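Lmo2470 protein (Listeria monocytogenes EGD-e, PDB 5HL3) is an internalin of the leucine-rich repeat family that binds calcium, interacts with host afadin and facilitates crossing of the basement membrane. Local coordinates at residues A147-Y152 with L171-D176. Sequence-based numbering, arbitrary orientation.
Sequences ALKQLY and LLITLD
L151 and L175 occupy matching places on adjacent parallel strands, and their side chains illustrate how leucine-rich repeats stack. Each holds CG anti to its backbone N (chi1 -173° and 180°), and with the same second torsion the two isobutyl groups run side by side into the core, L151 CD2, in the conformer described, meeting L175 CD1 at 3.9 Å. Three residues earlier, in the loops leading into the strands, L148 and L172 pack the same way but more loosely; L172 CD1 instead lies 3.6 Å from K149 O. That oxygen is gripped twice, by I173 N at 2.8 Å and, nearly along the C=O axis, by T174 N. Beyond it the parallel ladder continues, T174 O accepting from L151 N and L151 O from D176 N.

The other face carries Q150, Y152, T174 and D176. T174 CG2, anti to the backbone N, lies beside the phenol, 3.8 Å from Y152 OH, while in one of two Q150 conformers the threonine hydroxyl shares a water with Q150 NE2, 2.6 Å from the water oxygen. D176 sets CB 3.8 Å from Y152 CD1, its carboxylate plane 88° from the ring. Outside the pair, OE1 of that Q150 conformer bonds T127 OG1, and D176 OD1 bonds S178 OG. Strand 127-129 continues the parallel sheet beyond 150-152, with I128 against L151, and strand 196-198 beyond 174-176, with L197 against L175.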
ATOM      1  N   ALA A 147      -2.527 -11.805 -18.690  1.00 12.89           N
ATOM      2  CA  ALA A 147      -2.278 -12.804 -17.670  1.00 12.82           C
ATOM      3  C   ALA A 147      -1.710 -12.192 -16.384  1.00 12.50           C
ATOM      4  O   ALA A 147      -1.286 -12.913 -15.485  1.00 12.43           O
ATOM      5  CB  ALA A 147      -1.383 -13.882 -18.221  1.00 12.96           C
ATOM      6  N   LEU A 148      -1.715 -10.865 -16.268  1.00 12.34           N
ATOM      7  CA  LEU A 148      -1.145 -10.225 -15.083  1.00 12.07           C
ATOM      8  C   LEU A 148      -1.867 -10.662 -13.799  1.00 12.02           C
ATOM      9  O   LEU A 148      -3.095 -10.627 -13.743  1.00 12.11           O
ATOM     10  CB  LEU A 148      -1.187  -8.697 -15.210  1.00 11.98           C
ATOM     11  CG  LEU A 148      -0.294  -7.915 -14.244  1.00 11.75           C
ATOM     12  CD1 LEU A 148       1.163  -8.113 -14.610  1.00 11.73           C
ATOM     13  CD2 LEU A 148      -0.645  -6.439 -14.294  1.00 11.72           C
ATOM     14  N   LYS A 149      -1.109 -11.085 -12.797  1.00 11.90           N
ATOM     15  CA  LYS A 149      -1.653 -11.580 -11.525  1.00 11.99           C
ATOM     16  C   LYS A 149      -1.234 -10.808 -10.285  1.00 11.66           C
ATOM     17  O   LYS A 149      -1.979 -10.783  -9.289  1.00 11.64           O
ATOM     18  CB  LYS A 149      -1.306 -13.064 -11.343  1.00 12.83           C
ATOM     19  CG  LYS A 149      -2.147 -13.945 -12.251  1.00 14.11           C
ATOM     20  CD  LYS A 149      -1.863 -15.427 -12.060  1.00 15.82           C
ATOM     21  CE  LYS A 149      -2.703 -16.243 -12.998  1.00 18.12           C
ATOM     22  NZ  LYS A 149      -2.479 -17.704 -12.866  1.00 20.46           N
ATOM     23  N   GLN A 150      -0.066 -10.158 -10.328  0.70 11.54           N
ATOM     24  CA  GLN A 150       0.428  -9.433  -9.160  0.70 11.42           C
ATOM     25  C   GLN A 150       1.039  -8.126  -9.567  0.70 11.29           C
ATOM     26  O   GLN A 150       1.862  -8.068 -10.496  0.70 11.33           O
ATOM     27  CB  GLN A 150       1.450 -10.247  -8.371  0.70 11.77           C
ATOM     28  CG  GLN A 150       1.019 -11.649  -8.023  0.70 12.38           C
ATOM     29  CD  GLN A 150       2.046 -12.342  -7.148  0.70 13.00           C
ATOM     30  OE1 GLN A 150       3.205 -12.503  -7.533  0.70 13.84           O
ATOM     31  NE2 GLN A 150       1.638 -12.729  -5.963  0.70 13.60           N
ATOM     32  N   LEU A 151       0.699  -7.070  -8.828  0.70 11.21           N
ATOM     33  CA  LEU A 151       1.192  -5.738  -9.114  0.70 11.16           C
ATOM     34  C   LEU A 151       1.634  -5.084  -7.799  0.70 11.08           C
ATOM     35  O   LEU A 151       0.785  -4.802  -6.935  0.70 11.05           O
ATOM     36  CB  LEU A 151       0.107  -4.948  -9.838  0.70 11.22           C
ATOM     37  CG  LEU A 151       0.454  -3.584 -10.365  0.70 11.25           C
ATOM     38  CD1 LEU A 151       1.666  -3.612 -11.284  0.70 11.29           C
ATOM     39  CD2 LEU A 151      -0.764  -3.008 -11.084  0.70 11.36           C
ATOM     40  N   TYR A 152       2.946  -4.890  -7.638  1.00 11.07           N
ATOM     41  CA  TYR A 152       3.547  -4.320  -6.421  1.00 11.03           C
ATOM     42  C   TYR A 152       4.011  -2.912  -6.749  1.00 11.06           C
ATOM     43  O   TYR A 152       5.034  -2.727  -7.450  1.00 11.11           O
ATOM     44  CB  TYR A 152       4.681  -5.197  -5.943  1.00 11.06           C
ATOM     45  CG  TYR A 152       4.218  -6.571  -5.497  1.00 11.19           C
ATOM     46  CD1 TYR A 152       3.666  -6.772  -4.240  1.00 11.44           C
ATOM     47  CD2 TYR A 152       4.351  -7.695  -6.341  1.00 11.52           C
ATOM     48  CE1 TYR A 152       3.250  -8.034  -3.858  1.00 11.82           C
ATOM     49  CE2 TYR A 152       3.940  -8.939  -5.933  1.00 11.86           C
ATOM     50  CZ  TYR A 152       3.385  -9.103  -4.708  1.00 12.00           C
ATOM     51  OH  TYR A 152       2.951 -10.393  -4.333  1.00 13.32           O
ATOM     52  N   LEU A 171      -7.246 -11.494 -14.360  1.00 12.77           N
ATOM     53  CA  LEU A 171      -6.665 -12.479 -13.460  1.00 12.70           C
ATOM     54  C   LEU A 171      -5.963 -11.890 -12.254  1.00 12.39           C
ATOM     55  O   LEU A 171      -5.435 -12.639 -11.433  1.00 12.35           O
ATOM     56  CB  LEU A 171      -5.701 -13.387 -14.230  1.00 12.80           C
ATOM     57  CG  LEU A 171      -6.310 -14.124 -15.412  1.00 13.15           C
ATOM     58  CD1 LEU A 171      -5.313 -15.086 -16.011  1.00 13.26           C
ATOM     59  CD2 LEU A 171      -7.548 -14.858 -15.006  1.00 13.40           C
ATOM     60  N   LEU A 172      -6.022 -10.572 -12.075  1.00 12.23           N
ATOM     61  CA  LEU A 172      -5.262  -9.975 -10.970  1.00 11.97           C
ATOM     62  C   LEU A 172      -5.677 -10.529  -9.599  1.00 11.95           C
ATOM     63  O   LEU A 172      -6.871 -10.558  -9.263  1.00 12.06           O
ATOM     64  CB  LEU A 172      -5.418  -8.449 -11.000  1.00 11.85           C
ATOM     65  CG  LEU A 172      -4.437  -7.675 -10.127  1.00 11.63           C
ATOM     66  CD1 LEU A 172      -3.063  -7.689 -10.769  1.00 11.57           C
ATOM     67  CD2 LEU A 172      -4.914  -6.238  -9.905  1.00 11.57           C
ATOM     68  N   ILE A 173      -4.689 -10.948  -8.810  1.00 11.84           N
ATOM     69  CA  ILE A 173      -4.919 -11.529  -7.473  1.00 11.86           C
ATOM     70  C   ILE A 173      -4.393 -10.603  -6.355  1.00 11.65           C
ATOM     71  O   ILE A 173      -4.995 -10.562  -5.273  1.00 11.66           O
ATOM     72  CB  ILE A 173      -4.223 -12.915  -7.372  1.00 11.98           C
ATOM     73  CG1 ILE A 173      -4.856 -13.905  -8.341  1.00 12.24           C
ATOM     74  CG2 ILE A 173      -4.265 -13.465  -5.945  1.00 12.01           C
ATOM     75  CD1 ILE A 173      -4.010 -15.133  -8.525  1.00 12.55           C
ATOM     76  N   THR A 174      -3.266  -9.916  -6.593  1.00 11.50           N
ATOM     77  CA  THR A 174      -2.603  -9.104  -5.578  1.00 11.35           C
ATOM     78  C   THR A 174      -2.342  -7.721  -6.095  1.00 11.25           C
ATOM     79  O   THR A 174      -1.752  -7.566  -7.168  1.00 11.25           O
ATOM     80  CB  THR A 174      -1.258  -9.737  -5.109  1.00 11.34           C
ATOM     81  OG1 THR A 174      -1.541 -10.998  -4.488  1.00 12.07           O
ATOM     82  CG2 THR A 174      -0.523  -8.833  -4.119  1.00 11.43           C
ATOM     83  N   LEU A 175      -2.747  -6.712  -5.333  1.00 11.19           N
ATOM     84  CA  LEU A 175      -2.495  -5.316  -5.678  1.00 11.13           C
ATOM     85  C   LEU A 175      -1.990  -4.627  -4.416  1.00 11.06           C
ATOM     86  O   LEU A 175      -2.740  -4.477  -3.432  1.00 11.07           O
ATOM     87  CB  LEU A 175      -3.778  -4.655  -6.189  1.00 11.20           C
ATOM     88  CG  LEU A 175      -3.728  -3.203  -6.599  1.00 11.20           C
ATOM     89  CD1 LEU A 175      -2.638  -2.961  -7.632  1.00 11.20           C
ATOM     90  CD2 LEU A 175      -5.089  -2.749  -7.134  1.00 11.32           C
ATOM     91  N   ASP A 176      -0.722  -4.224  -4.417  1.00 11.02           N
ATOM     92  CA  ASP A 176      -0.095  -3.513  -3.299  1.00 10.99           C
ATOM     93  C   ASP A 176       0.122  -2.071  -3.709  1.00 11.01           C
ATOM     94  O   ASP A 176       0.989  -1.783  -4.533  1.00 11.02           O
ATOM     95  CB  ASP A 176       1.219  -4.172  -2.873  1.00 11.00           C
ATOM     96  CG  ASP A 176       1.923  -3.450  -1.727  1.00 11.15           C
ATOM     97  OD1 ASP A 176       1.382  -2.471  -1.165  1.00 11.16           O
ATOM     98  OD2 ASP A 176       3.064  -3.878  -1.399  1.00 12.11           O
TER
HETATM   99  O   HOH W   1      -0.836 -13.375  -5.531  1.00 20.12           O